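PDB 3TTY: beta-galactosidase from Bacillus circulans subsp. alkalophilus, which hydrolyses terminal beta-D-galactosidic bonds, using a TIM-barrel glycoside hydrolase domain. Local coordinates for residues A[427-432]-A[586-591]; A[291-296]-A[401-406]; A[4-9]-A[73-78]; A[338-343]-A[620-625]. One frame throughout, in Å; residues are numbered along the deposited sequence.

Interaction 1: residues A[427-432]-A[586-591]; sequences VHKYYD and ASSPDA
Lys429 and Ser588 meet where helix 423-435 passes the short edge strand 587-589, with the backbones well apart: the closest CA atoms, those of Lys429 and Ala591, are 7.4 Å from each other. Side chains and water therefore bridge the gap. The Lys429 chain runs extended beyond CG, and its NZ donates a hydrogen bond of 2.8 Å to Ser588 OG. Ser588 OG lies anti to its own backbone N (chi1 -171°), which turns the hydroxyl to the lysine. Glu426, just before Lys429 on the same helix, holds both partners: OE2 forms a salt bridge with Lys429 NZ and OE1 a hydrogen bond with Ser588 OG. One water accepts from Lys429 NZ at 3.1 Å and gives a weak bond to Pro589 O. A second water lies in the plane of the Tyr430 ring, at its edge, 2.8 Å from Tyr430 OH. It donates to Ser587 O, also at 2.8 Å. Tyr430 OH comes to 4.4 Å from Pro589 CG, a loose contact. Leu594 of helix 591-604 touches Lys429, Tyr430 and Pro589. A methionine in place of Lys429 would probably leave the Glu426 carboxylate without its positive mate and Ser588 OG without this donor. The contact joins two parts of the trimerisation-domain family region. The chemistry implies a buried, mostly polar contact, in which one ammonium group ties a carboxylate, a hydroxyl and a water together.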
loop_
_atom_site.group_PDB
_atom_site.type_symbol
_atom_site.label_atom_id
_atom_site.label_comp_id
_atom_site.label_asym_id
_atom_site.label_seq_id
_atom_site.Cartn_x
_atom_site.Cartn_y
_atom_site.Cartn_z
ATOM N N VAL A 427 -5.630 -20.555 16.414
ATOM C CA VAL A 427 -6.066 -20.755 17.793
ATOM C C VAL A 427 -7.594 -20.638 17.866
ATOM O O VAL A 427 -8.258 -21.446 18.515
ATOM C CB VAL A 427 -5.392 -19.772 18.791
ATOM C CG1 VAL A 427 -6.059 -19.861 20.159
ATOM C CG2 VAL A 427 -3.900 -20.070 18.934
ATOM N N HIS A 428 -8.144 -19.643 17.172
ATOM C CA HIS A 428 -9.587 -19.432 17.135
ATOM C C HIS A 428 -10.372 -20.571 16.460
ATOM O O HIS A 428 -11.492 -20.872 16.866
ATOM C CB HIS A 428 -9.925 -18.081 16.482
ATOM C CG HIS A 428 -11.396 -17.813 16.374
ATOM N ND1 HIS A 428 -12.047 -17.689 15.165
ATOM C CD2 HIS A 428 -12.347 -17.656 17.331
ATOM C CE1 HIS A 428 -13.332 -17.470 15.378
ATOM N NE2 HIS A 428 -13.537 -17.446 16.685
ATOM N N LYS A 429 -9.804 -21.203 15.439
ATOM C CA LYS A 429 -10.515 -22.307 14.780
ATOM C C LYS A 429 -10.838 -23.392 15.795
ATOM O O LYS A 429 -11.897 -24.020 15.728
ATOM C CB LYS A 429 -9.709 -22.898 13.624
ATOM C CG LYS A 429 -9.615 -22.002 12.407
ATOM C CD LYS A 429 -8.668 -22.587 11.374
ATOM C CE LYS A 429 -8.663 -21.736 10.118
ATOM N NZ LYS A 429 -7.547 -22.087 9.227
ATOM N N TYR A 430 -9.925 -23.609 16.739
ATOM C CA TYR A 430 -10.127 -24.636 17.755
ATOM C C TYR A 430 -11.084 -24.142 18.829
ATOM O O TYR A 430 -11.944 -24.890 19.301
ATOM C CB TYR A 430 -8.790 -25.097 18.361
ATOM C CG TYR A 430 -8.073 -26.100 17.477
ATOM C CD1 TYR A 430 -8.266 -27.473 17.643
ATOM C CD2 TYR A 430 -7.245 -25.680 16.451
ATOM C CE1 TYR A 430 -7.637 -28.389 16.809
ATOM C CE2 TYR A 430 -6.614 -26.584 15.626
ATOM C CZ TYR A 430 -6.805 -27.936 15.808
ATOM O OH TYR A 430 -6.166 -28.829 14.971
ATOM N N TYR A 431 -10.942 -22.878 19.212
ATOM C CA TYR A 431 -11.831 -22.295 20.209
ATOM C C TYR A 431 -13.287 -22.241 19.715
ATOM O O TYR A 431 -14.201 -22.577 20.449
ATOM C CB TYR A 431 -11.352 -20.906 20.623
ATOM C CG TYR A 431 -12.140 -20.325 21.778
ATOM C CD1 TYR A 431 -11.767 -20.578 23.095
ATOM C CD2 TYR A 431 -13.267 -19.532 21.553
ATOM C CE1 TYR A 431 -12.481 -20.046 24.156
ATOM C CE2 TYR A 431 -13.984 -18.996 22.611
ATOM C CZ TYR A 431 -13.593 -19.260 23.905
ATOM O OH TYR A 431 -14.304 -18.743 24.953
ATOM N N ASP A 432 -13.471 -21.817 18.467
ATOM C CA ASP A 432 -14.775 -21.764 17.812
ATOM C C ASP A 432 -15.466 -23.117 17.915
ATOM O O ASP A 432 -16.605 -23.213 18.368
ATOM C CB ASP A 432 -14.575 -21.403 16.341
ATOM C CG ASP A 432 -15.828 -20.849 15.683
ATOM O OD1 ASP A 432 -16.576 -20.091 16.338
ATOM O OD2 ASP A 432 -16.054 -21.160 14.488
ATOM N N ALA A 586 -2.090 -32.701 11.365
ATOM C CA ALA A 586 -0.997 -32.304 10.465
ATOM C C ALA A 586 -1.334 -31.211 9.463
ATOM O O ALA A 586 -0.486 -30.815 8.675
ATOM C CB ALA A 586 -0.419 -33.528 9.736
ATOM N N SER A 587 -2.569 -30.728 9.482
ATOM C CA SER A 587 -2.958 -29.646 8.589
ATOM C C SER A 587 -3.972 -28.755 9.289
ATOM O O SER A 587 -4.354 -29.019 10.433
ATOM C CB SER A 587 -3.537 -30.205 7.289
ATOM O OG SER A 587 -3.627 -29.213 6.294
ATOM N N SER A 588 -4.373 -27.683 8.622
ATOM C CA SER A 588 -5.425 -26.818 9.138
ATOM C C SER A 588 -6.740 -27.266 8.530
ATOM O O SER A 588 -6.985 -27.063 7.327
ATOM C CB SER A 588 -5.168 -25.354 8.788
ATOM O OG SER A 588 -6.092 -24.522 9.473
ATOM N N PRO A 589 -7.593 -27.883 9.356
ATOM C CA PRO A 589 -8.789 -28.577 8.876
ATOM C C PRO A 589 -10.030 -27.684 8.876
ATOM O O PRO A 589 -10.093 -26.732 9.659
ATOM C CB PRO A 589 -8.958 -29.719 9.894
ATOM C CG PRO A 589 -7.939 -29.432 11.029
ATOM C CD PRO A 589 -7.448 -28.027 10.811
ATOM N N ASP A 590 -10.999 -27.994 8.011
ATOM C CA ASP A 590 -12.266 -27.261 7.987
ATOM C C ASP A 590 -13.058 -27.435 9.278
ATOM O O ASP A 590 -12.697 -28.238 10.146
ATOM C CB ASP A 590 -13.122 -27.639 6.769
ATOM C CG ASP A 590 -13.647 -29.072 6.825
ATOM O OD1 ASP A 590 -13.929 -29.596 7.927
ATOM O OD2 ASP A 590 -13.798 -29.666 5.737
ATOM N N ALA A 591 -14.143 -26.679 9.389
ATOM C CA ALA A 591 -14.888 -26.563 10.632
ATOM C C ALA A 591 -15.645 -27.835 10.984
ATOM O O ALA A 591 -15.831 -28.155 12.164
ATOM C CB ALA A 591 -15.851 -25.366 10.567
HETATM O O HOH W 1 -9.174 -24.269 7.694
HETATM O O HOH W 2 -4.592 -27.740 12.963
#

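Interaction 2: residues A[291-296]-A[401-406]; sequences HNLMRG and VMYDWE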
loop_
_atom_site.group_PDB
_atom_site.type_symbol
_atom_site.label_atom_id
_atom_site.label_comp_id
_atom_site.label_asym_id
_atom_site.label_seq_id
_atom_site.Cartn_x
_atom_site.Cartn_y
_atom_site.Cartn_z
ATOM N N HIS A 291 -12.462 -12.213 25.945
ATOM C CA HIS A 291 -12.845 -12.099 27.347
ATOM C C HIS A 291 -12.217 -13.273 28.079
ATOM O O HIS A 291 -11.670 -13.131 29.179
ATOM C CB HIS A 291 -14.364 -12.189 27.536
ATOM C CG HIS A 291 -15.143 -11.043 26.960
ATOM N ND1 HIS A 291 -14.986 -9.742 27.380
ATOM C CD2 HIS A 291 -16.132 -11.021 26.031
ATOM C CE1 HIS A 291 -15.823 -8.962 26.716
ATOM N NE2 HIS A 291 -16.529 -9.717 25.894
ATOM N N ASN A 292 -12.335 -14.448 27.463
ATOM C CA ASN A 292 -11.796 -15.677 28.024
ATOM C C ASN A 292 -10.313 -15.528 28.346
ATOM O O ASN A 292 -9.879 -15.808 29.460
ATOM C CB ASN A 292 -12.007 -16.830 27.046
ATOM C CG ASN A 292 -11.992 -18.188 27.725
ATOM O OD1 ASN A 292 -11.126 -18.479 28.561
ATOM N ND2 ASN A 292 -12.954 -19.028 27.367
ATOM N N LEU A 293 -9.543 -15.060 27.371
ATOM C CA LEU A 293 -8.117 -14.862 27.568
ATOM C C LEU A 293 -7.856 -13.900 28.718
ATOM O O LEU A 293 -6.871 -14.031 29.435
ATOM C CB LEU A 293 -7.469 -14.326 26.287
ATOM C CG LEU A 293 -5.968 -14.055 26.368
ATOM C CD1 LEU A 293 -5.200 -15.368 26.574
ATOM C CD2 LEU A 293 -5.495 -13.352 25.118
ATOM N N MET A 294 -8.733 -12.922 28.901
ATOM C CA MET A 294 -8.492 -11.930 29.940
ATOM C C MET A 294 -8.679 -12.565 31.311
ATOM O O MET A 294 -8.024 -12.193 32.292
ATOM C CB MET A 294 -9.407 -10.715 29.772
ATOM C CG MET A 294 -9.185 -9.901 28.499
ATOM S SD MET A 294 -7.580 -9.101 28.364
ATOM C CE MET A 294 -6.658 -10.341 27.448
ATOM N N ARG A 295 -9.601 -13.512 31.374
ATOM C CA ARG A 295 -9.807 -14.288 32.582
ATOM C C ARG A 295 -8.575 -15.154 32.842
ATOM O O ARG A 295 -8.157 -15.339 33.985
ATOM C CB ARG A 295 -11.042 -15.169 32.424
ATOM C CG ARG A 295 -11.359 -16.004 33.630
ATOM C CD ARG A 295 -12.679 -16.726 33.437
ATOM N NE ARG A 295 -12.575 -17.945 32.638
ATOM C CZ ARG A 295 -13.211 -18.160 31.487
ATOM N NH1 ARG A 295 -13.988 -17.219 30.954
ATOM N NH2 ARG A 295 -13.069 -19.328 30.867
ATOM N N GLY A 296 -7.992 -15.674 31.771
ATOM C CA GLY A 296 -6.856 -16.572 31.899
ATOM C C GLY A 296 -5.577 -15.877 32.325
ATOM O O GLY A 296 -4.664 -16.509 32.859
ATOM N N VAL A 401 -7.312 -24.211 26.153
ATOM C CA VAL A 401 -6.598 -23.888 24.928
ATOM C C VAL A 401 -5.535 -22.811 25.171
ATOM O O VAL A 401 -5.803 -21.736 25.729
ATOM C CB VAL A 401 -7.541 -23.512 23.766
ATOM C CG1 VAL A 401 -8.774 -22.836 24.288
ATOM C CG2 VAL A 401 -6.812 -22.657 22.740
ATOM N N MET A 402 -4.321 -23.146 24.754
ATOM C CA MET A 402 -3.133 -22.384 25.070
ATOM C C MET A 402 -2.892 -21.313 24.029
ATOM O O MET A 402 -3.143 -21.514 22.841
ATOM C CB MET A 402 -1.913 -23.308 25.108
ATOM C CG MET A 402 -1.818 -24.191 26.329
ATOM S SD MET A 402 -0.446 -25.348 26.185
ATOM C CE MET A 402 -0.349 -25.956 27.863
ATOM N N TYR A 403 -2.390 -20.181 24.502
ATOM C CA TYR A 403 -2.032 -19.057 23.666
ATOM C C TYR A 403 -0.793 -18.453 24.322
ATOM O O TYR A 403 -0.692 -18.415 25.546
ATOM C CB TYR A 403 -3.183 -18.028 23.624
ATOM C CG TYR A 403 -2.752 -16.696 23.060
ATOM C CD1 TYR A 403 -2.535 -16.536 21.692
ATOM C CD2 TYR A 403 -2.526 -15.609 23.890
ATOM C CE1 TYR A 403 -2.116 -15.332 21.171
ATOM C CE2 TYR A 403 -2.108 -14.390 23.372
ATOM C CZ TYR A 403 -1.904 -14.264 22.011
ATOM O OH TYR A 403 -1.485 -13.068 21.490
ATOM N N ASP A 404 0.151 -17.980 23.525
ATOM C CA ASP A 404 1.376 -17.416 24.081
ATOM C C ASP A 404 1.894 -16.291 23.213
ATOM O O ASP A 404 2.000 -16.459 22.000
ATOM C CB ASP A 404 2.458 -18.493 24.188
ATOM C CG ASP A 404 3.721 -17.978 24.859
ATOM O OD1 ASP A 404 4.695 -17.686 24.150
ATOM O OD2 ASP A 404 3.730 -17.842 26.096
ATOM N N TRP A 405 2.258 -15.165 23.824
ATOM C CA TRP A 405 2.693 -14.000 23.044
ATOM C C TRP A 405 4.063 -14.174 22.393
ATOM O O TRP A 405 4.304 -13.636 21.299
ATOM C CB TRP A 405 2.673 -12.701 23.879
ATOM C CG TRP A 405 1.390 -11.939 23.797
ATOM C CD1 TRP A 405 1.086 -10.930 22.929
ATOM C CD2 TRP A 405 0.230 -12.119 24.625
ATOM N NE1 TRP A 405 -0.196 -10.466 23.166
ATOM C CE2 TRP A 405 -0.738 -11.177 24.205
ATOM C CE3 TRP A 405 -0.077 -12.973 25.694
ATOM C CZ2 TRP A 405 -2.000 -11.077 24.804
ATOM C CZ3 TRP A 405 -1.333 -12.868 26.291
ATOM C CH2 TRP A 405 -2.278 -11.931 25.843
ATOM N N GLU A 406 4.961 -14.903 23.058
ATOM C CA GLU A 406 6.333 -15.063 22.559
ATOM C C GLU A 406 6.310 -16.016 21.382
ATOM O O GLU A 406 6.974 -15.798 20.367
ATOM C CB GLU A 406 7.283 -15.557 23.652
ATOM C CG GLU A 406 7.529 -14.524 24.759
ATOM C CD GLU A 406 8.561 -14.960 25.796
ATOM O OE1 GLU A 406 8.622 -16.162 26.121
ATOM O OE2 GLU A 406 9.315 -14.091 26.295
#
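Tyr403 and Trp405 receive Leu293 of helix 284-296, in the stretch that leads from strand 399-402 into helix 405-413. The chain enters through Val401 and Met402, which are strand residues. At Tyr403 the CB points toward the helix, and CD2 lies 3.8 Å from Leu293 CD1. The leucine crosses the tyrosine at about a right angle. Tyr403 OH is bonded to Arg408 NH1. Asp404 is the N-cap of helix 405-413; its OD1 accepts a weak bond of 3.0 Å from Glu406 N, and it also accepts from Asn407 N. Trp405 then comes at Leu293 from the opposite direction, with CH2 3.6 Å from Leu293 CD2. Its indole NE1 is held by Tyr257 O. The tyrosine ring edge rests on one face of the indole, with Tyr403 CE2 3.2 Å above that plane, toward the rim. Leu293 CG stands anti to the backbone N (chi1 179°), which carries both methyl groups out to the aromatic pair. This is a buried apolar junction: a strand-to-helix connection with an Asp N-cap, following a strand in the parallel part of the mixed sheet, packed on a helix of the TIM-barrel region.

Interaction 3: residues A[4-9]-A[73-78]; sequences EKFPKI and NIYLCL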
loop_
_atom_site.group_PDB
_atom_site.type_symbol
_atom_site.label_atom_id
_atom_site.label_comp_id
_atom_site.label_asym_id
_atom_site.label_seq_id
_atom_site.Cartn_x
_atom_site.Cartn_y
_atom_site.Cartn_z
ATOM N N GLU A 4 -14.546 -4.965 48.020
ATOM C CA GLU A 4 -15.628 -5.317 48.934
ATOM C C GLU A 4 -16.586 -4.162 49.231
ATOM O O GLU A 4 -17.711 -4.382 49.664
ATOM C CB GLU A 4 -15.060 -5.862 50.246
ATOM C CG GLU A 4 -14.249 -7.149 50.089
ATOM C CD GLU A 4 -15.084 -8.336 49.610
ATOM O OE1 GLU A 4 -16.265 -8.447 50.018
ATOM O OE2 GLU A 4 -14.549 -9.161 48.825
ATOM N N LYS A 5 -16.153 -2.929 49.015
ATOM C CA LYS A 5 -17.011 -1.822 49.404
ATOM C C LYS A 5 -18.056 -1.496 48.331
ATOM O O LYS A 5 -18.872 -0.590 48.492
ATOM C CB LYS A 5 -16.182 -0.600 49.808
ATOM C CG LYS A 5 -15.271 -0.051 48.723
ATOM C CD LYS A 5 -14.698 1.321 49.118
ATOM C CE LYS A 5 -13.686 1.210 50.227
ATOM N NZ LYS A 5 -13.153 2.548 50.592
ATOM N N PHE A 6 -18.052 -2.281 47.259
ATOM C CA PHE A 6 -18.828 -1.981 46.055
ATOM C C PHE A 6 -19.269 -3.329 45.512
ATOM O O PHE A 6 -18.722 -3.803 44.519
ATOM C CB PHE A 6 -17.912 -1.242 45.063
ATOM C CG PHE A 6 -18.612 -0.643 43.866
ATOM C CD1 PHE A 6 -19.973 -0.816 43.653
ATOM C CD2 PHE A 6 -17.880 0.092 42.937
ATOM C CE1 PHE A 6 -20.595 -0.251 42.533
ATOM C CE2 PHE A 6 -18.490 0.659 41.811
ATOM C CZ PHE A 6 -19.843 0.488 41.607
ATOM N N PRO A 7 -20.265 -3.953 46.175
ATOM C CA PRO A 7 -20.618 -5.367 46.004
ATOM C C PRO A 7 -21.656 -5.647 44.920
ATOM O O PRO A 7 -22.647 -6.324 45.168
ATOM C CB PRO A 7 -21.169 -5.742 47.380
ATOM C CG PRO A 7 -21.871 -4.477 47.836
ATOM C CD PRO A 7 -21.116 -3.304 47.192
ATOM N N LYS A 8 -21.413 -5.140 43.721
ATOM C CA LYS A 8 -22.240 -5.461 42.565
ATOM C C LYS A 8 -21.368 -5.418 41.322
ATOM O O LYS A 8 -20.176 -5.138 41.398
ATOM C CB LYS A 8 -23.432 -4.483 42.428
ATOM C CG LYS A 8 -23.056 -2.990 42.469
ATOM C CD LYS A 8 -24.277 -2.077 42.349
ATOM C CE LYS A 8 -24.987 -2.226 40.982
ATOM N NZ LYS A 8 -24.236 -1.579 39.861
ATOM N N ILE A 9 -21.964 -5.706 40.175
ATOM C CA ILE A 9 -21.299 -5.490 38.900
ATOM C C ILE A 9 -21.282 -3.988 38.651
ATOM O O ILE A 9 -22.321 -3.393 38.374
ATOM C CB ILE A 9 -22.045 -6.217 37.775
ATOM C CG1 ILE A 9 -21.993 -7.731 38.027
ATOM C CG2 ILE A 9 -21.446 -5.863 36.421
ATOM C CD1 ILE A 9 -22.931 -8.532 37.190
ATOM N N ASN A 73 -22.859 9.376 45.804
ATOM C CA ASN A 73 -22.361 8.050 46.176
ATOM C C ASN A 73 -21.940 7.219 44.952
ATOM O O ASN A 73 -22.058 5.991 44.938
ATOM C CB ASN A 73 -23.374 7.293 47.057
ATOM C CG ASN A 73 -22.769 6.040 47.714
ATOM O OD1 ASN A 73 -23.389 4.971 47.730
ATOM N ND2 ASN A 73 -21.549 6.169 48.249
ATOM N N ILE A 74 -21.450 7.903 43.923
ATOM C CA ILE A 74 -20.837 7.233 42.787
ATOM C C ILE A 74 -19.378 6.946 43.121
ATOM O O ILE A 74 -18.685 7.797 43.680
ATOM C CB ILE A 74 -20.931 8.087 41.517
ATOM C CG1 ILE A 74 -22.385 8.179 41.057
ATOM C CG2 ILE A 74 -20.051 7.521 40.416
ATOM C CD1 ILE A 74 -22.613 9.156 39.915
ATOM N N TYR A 75 -18.930 5.738 42.801
ATOM C CA TYR A 75 -17.574 5.297 43.122
ATOM C C TYR A 75 -16.567 5.686 42.051
ATOM O O TYR A 75 -16.931 5.875 40.887
ATOM C CB TYR A 75 -17.551 3.786 43.347
ATOM C CG TYR A 75 -18.273 3.376 44.619
ATOM C CD1 TYR A 75 -17.712 3.628 45.869
ATOM C CD2 TYR A 75 -19.516 2.742 44.570
ATOM C CE1 TYR A 75 -18.366 3.259 47.040
ATOM C CE2 TYR A 75 -20.182 2.365 45.735
ATOM C CZ TYR A 75 -19.602 2.627 46.963
ATOM O OH TYR A 75 -20.251 2.260 48.119
ATOM N N LEU A 76 -15.300 5.780 42.449
ATOM C CA LEU A 76 -14.265 6.334 41.587
ATOM C C LEU A 76 -13.201 5.319 41.177
ATOM O O LEU A 76 -12.556 4.680 42.019
ATOM C CB LEU A 76 -13.618 7.539 42.255
ATOM C CG LEU A 76 -14.662 8.585 42.656
ATOM C CD1 LEU A 76 -14.095 9.614 43.619
ATOM C CD2 LEU A 76 -15.238 9.245 41.430
ATOM N N CYS A 77 -13.062 5.154 39.866
ATOM C CA CYS A 77 -11.901 4.506 39.294
ATOM C C CYS A 77 -10.951 5.643 38.883
ATOM O O CYS A 77 -11.126 6.258 37.833
ATOM C CB CYS A 77 -12.305 3.656 38.095
ATOM S SG CYS A 77 -10.931 2.756 37.376
ATOM N N LEU A 78 -9.971 5.942 39.734
ATOM C CA LEU A 78 -9.148 7.134 39.551
ATOM C C LEU A 78 -7.899 6.841 38.726
ATOM O O LEU A 78 -7.081 6.008 39.103
ATOM C CB LEU A 78 -8.771 7.761 40.902
ATOM C CG LEU A 78 -7.936 9.051 40.850
ATOM C CD1 LEU A 78 -8.640 10.166 40.047
ATOM C CD2 LEU A 78 -7.591 9.546 42.236
#
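Phe6 and Tyr75 make the main contact between the N-terminal loop and strand 75-79 of the barrel, and it is aromatic. The ring centroids are 4.3 Å apart. The planes meet at 33°, too tilted for a parallel stack and far from perpendicular. Tyr75 CD2 sits over the centre of one Phe6 face, 3.4 Å above the plane, and its closest ring atom is Phe6 CD2 at 3.5 Å. The two side chains slide past each other in opposite directions. Phe6 CG is anti to the backbone N (chi1 -170°), and this places the ring against the strand. The aliphatic part adds to this: Tyr75 CB is 3.6 Å from Phe6 CE2, and Phe6 CB lies over a Tyr75 face near its rim. The other Tyr75 face has Asn73 O above its rim. Trp10, at the start of the first barrel strand, stacks on Phe6, and its NE1 bonds to Phe6 O. Among polar groups, Lys5 O lies 3.2 Å from Tyr75 OH. Lys5 NZ reaches Pro140 O. The loop itself bends in an inverse gamma turn centred on Pro7, directly after Phe6. The chemistry implies a contact held mainly by ring and aliphatic packing, with Lys5 O and Tyr75 OH as its polar approach.

Interaction 4: residues A[338-343]-A[620-625]; sequences GADTVM and AERVKN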
loop_
_atom_site.group_PDB
_atom_site.type_symbol
_atom_site.label_atom_id
_atom_site.label_comp_id
_atom_site.label_asym_id
_atom_site.label_seq_id
_atom_site.Cartn_x
_atom_site.Cartn_y
_atom_site.Cartn_z
ATOM N N GLY A 338 -16.234 -13.830 32.795
ATOM C CA GLY A 338 -15.459 -13.523 33.983
ATOM C C GLY A 338 -15.472 -12.068 34.401
ATOM O O GLY A 338 -14.880 -11.707 35.408
ATOM N N ALA A 339 -16.147 -11.221 33.636
ATOM C CA ALA A 339 -16.188 -9.793 33.954
ATOM C C ALA A 339 -17.079 -9.507 35.162
ATOM O O ALA A 339 -18.216 -9.960 35.218
ATOM C CB ALA A 339 -16.657 -8.988 32.738
ATOM N N ASP A 340 -16.556 -8.759 36.127
ATOM C CA ASP A 340 -17.320 -8.384 37.315
ATOM C C ASP A 340 -17.621 -6.890 37.331
ATOM O O ASP A 340 -18.009 -6.328 38.355
ATOM C CB ASP A 340 -16.594 -8.804 38.599
ATOM C CG ASP A 340 -16.899 -10.240 39.001
ATOM O OD1 ASP A 340 -17.617 -10.922 38.240
ATOM O OD2 ASP A 340 -16.414 -10.684 40.070
ATOM N N THR A 341 -17.412 -6.253 36.188
ATOM C CA THR A 341 -17.863 -4.889 35.977
ATOM C C THR A 341 -18.314 -4.782 34.530
ATOM O O THR A 341 -17.849 -5.540 33.671
ATOM C CB THR A 341 -16.736 -3.853 36.208
ATOM O OG1 THR A 341 -15.793 -3.935 35.140
ATOM C CG2 THR A 341 -16.024 -4.088 37.515
ATOM N N VAL A 342 -19.233 -3.868 34.252
ATOM C CA VAL A 342 -19.427 -3.426 32.874
ATOM C C VAL A 342 -19.365 -1.903 32.780
ATOM O O VAL A 342 -20.214 -1.182 33.309
ATOM C CB VAL A 342 -20.679 -4.045 32.160
ATOM C CG1 VAL A 342 -21.261 -5.203 32.947
ATOM C CG2 VAL A 342 -21.705 -3.001 31.847
ATOM N N MET A 343 -18.320 -1.424 32.118
ATOM C CA MET A 343 -18.047 -0.003 32.057
ATOM C C MET A 343 -17.793 0.437 30.618
ATOM O O MET A 343 -17.375 -0.365 29.775
ATOM C CB MET A 343 -16.888 0.329 32.984
ATOM C CG MET A 343 -17.210 -0.034 34.418
ATOM S SD MET A 343 -15.812 -0.211 35.539
ATOM C CE MET A 343 -15.034 1.409 35.469
ATOM N N ALA A 620 -22.326 -20.309 28.320
ATOM C CA ALA A 620 -21.097 -20.354 29.094
ATOM C C ALA A 620 -21.434 -20.383 30.573
ATOM O O ALA A 620 -22.506 -19.944 30.981
ATOM C CB ALA A 620 -20.213 -19.160 28.764
ATOM N N GLU A 621 -20.509 -20.884 31.384
ATOM C CA GLU A 621 -20.810 -21.140 32.778
ATOM C C GLU A 621 -19.832 -20.471 33.726
ATOM O O GLU A 621 -18.622 -20.505 33.511
ATOM C CB GLU A 621 -20.825 -22.652 33.052
ATOM C CG GLU A 621 -21.142 -23.006 34.514
ATOM C CD GLU A 621 -20.807 -24.457 34.868
ATOM O OE1 GLU A 621 -19.653 -24.874 34.631
ATOM O OE2 GLU A 621 -21.698 -25.181 35.372
ATOM N N ARG A 622 -20.369 -19.864 34.777
ATOM C CA ARG A 622 -19.573 -19.461 35.925
ATOM C C ARG A 622 -20.159 -20.132 37.165
ATOM O O ARG A 622 -21.375 -20.286 37.282
ATOM C CB ARG A 622 -19.555 -17.936 36.084
ATOM C CG ARG A 622 -18.852 -17.187 34.956
ATOM C CD ARG A 622 -18.922 -15.665 35.141
ATOM N NE ARG A 622 -18.102 -15.195 36.254
ATOM C CZ ARG A 622 -17.979 -13.925 36.628
ATOM N NH1 ARG A 622 -18.618 -12.961 35.981
ATOM N NH2 ARG A 622 -17.224 -13.616 37.667
ATOM N N VAL A 623 -19.288 -20.516 38.088
ATOM C CA VAL A 623 -19.678 -21.282 39.260
ATOM C C VAL A 623 -19.223 -20.591 40.534
ATOM O O VAL A 623 -18.080 -20.156 40.647
ATOM C CB VAL A 623 -19.066 -22.699 39.216
ATOM C CG1 VAL A 623 -19.312 -23.428 40.525
ATOM C CG2 VAL A 623 -19.618 -23.490 38.031
ATOM N N LYS A 624 -20.125 -20.486 41.497
ATOM C CA LYS A 624 -19.819 -19.816 42.753
ATOM C C LYS A 624 -20.254 -20.735 43.884
ATOM O O LYS A 624 -21.448 -20.980 44.077
ATOM C CB LYS A 624 -20.545 -18.470 42.832
ATOM C CG LYS A 624 -20.239 -17.640 44.080
ATOM C CD LYS A 624 -21.136 -16.404 44.111
ATOM C CE LYS A 624 -20.547 -15.285 44.950
ATOM N NZ LYS A 624 -21.269 -14.003 44.677
ATOM N N ASN A 625 -19.269 -21.267 44.601
ATOM C CA ASN A 625 -19.505 -22.277 45.632
ATOM C C ASN A 625 -20.245 -23.537 45.132
ATOM O O ASN A 625 -19.667 -24.369 44.420
ATOM C CB ASN A 625 -20.183 -21.633 46.838
ATOM C CG ASN A 625 -19.302 -20.576 47.485
ATOM O OD1 ASN A 625 -19.684 -19.406 47.598
ATOM N ND2 ASN A 625 -18.099 -20.983 47.890
#
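Arg622 CG lies anti to its carbonyl carbon (chi1 -66°), and the chain bends at chi3 (70°), which brings the guanidinium against Gly338, Ala339 and Asp340. The Asp340 carboxylate comes to its edge, the two planes 25° apart. Arg622 NH2 donates to Asp340 OD1 at 2.8 Å, nearly in the guanidinium plane and on the syn side of the carboxylate, though tilted out of the carboxylate plane; this bond belongs to a salt bridge. Arg622 NH1 adds a weak bond of 3.2 Å to the same Asp340 OD1. The same NH1 also donates to Ala339 O at 3.1 Å, from above the carbonyl plane. Gly338 covers one guanidinium face, its CA 3.6 Å above the plane and over its centre. Gly338 is the C-prime residue of the Schellman motif that ends helix 326-336. At its positive phi a CB would jam against the preceding carbonyl. Val335 O accepts from Arg622 NH1 and Ala393 O from NH2, while Asp340 OD2 takes a bond from Asp392 N. A leucine in place of Arg622 would probably leave Asp340 OD1 without its charged mate and Val335 O and Ala393 O without these donors. The contact joins the connection from helix 326-336 to barrel strand 339-344 with edge strand 617-624. Its chemistry implies that one buried arginine, paired with the Asp340 carboxylate, links backbone carbonyls from separate chain regions.

In the fold
Interactions 1, 2 and 4 are buried, while interaction 3 is only partly so. Interactions 3 and 4 reach the same barrel, and they touch where Ile9 packs on Val342. Interactions 1 and 2 reach the mixed sheet and meet through Tyr431 OH and Asn292 ND2, probably a hydrogen bond, and through Val427 packed on Val401. Interactions 2 and 4 link the barrel region to two different later regions, the first by apolar and aromatic groups, the second by a salt bridge. Interaction 1 stays within one family region and is polar, with waters adding bridges. Interaction 3, far from it (centres about 41 Å apart), is mainly aromatic.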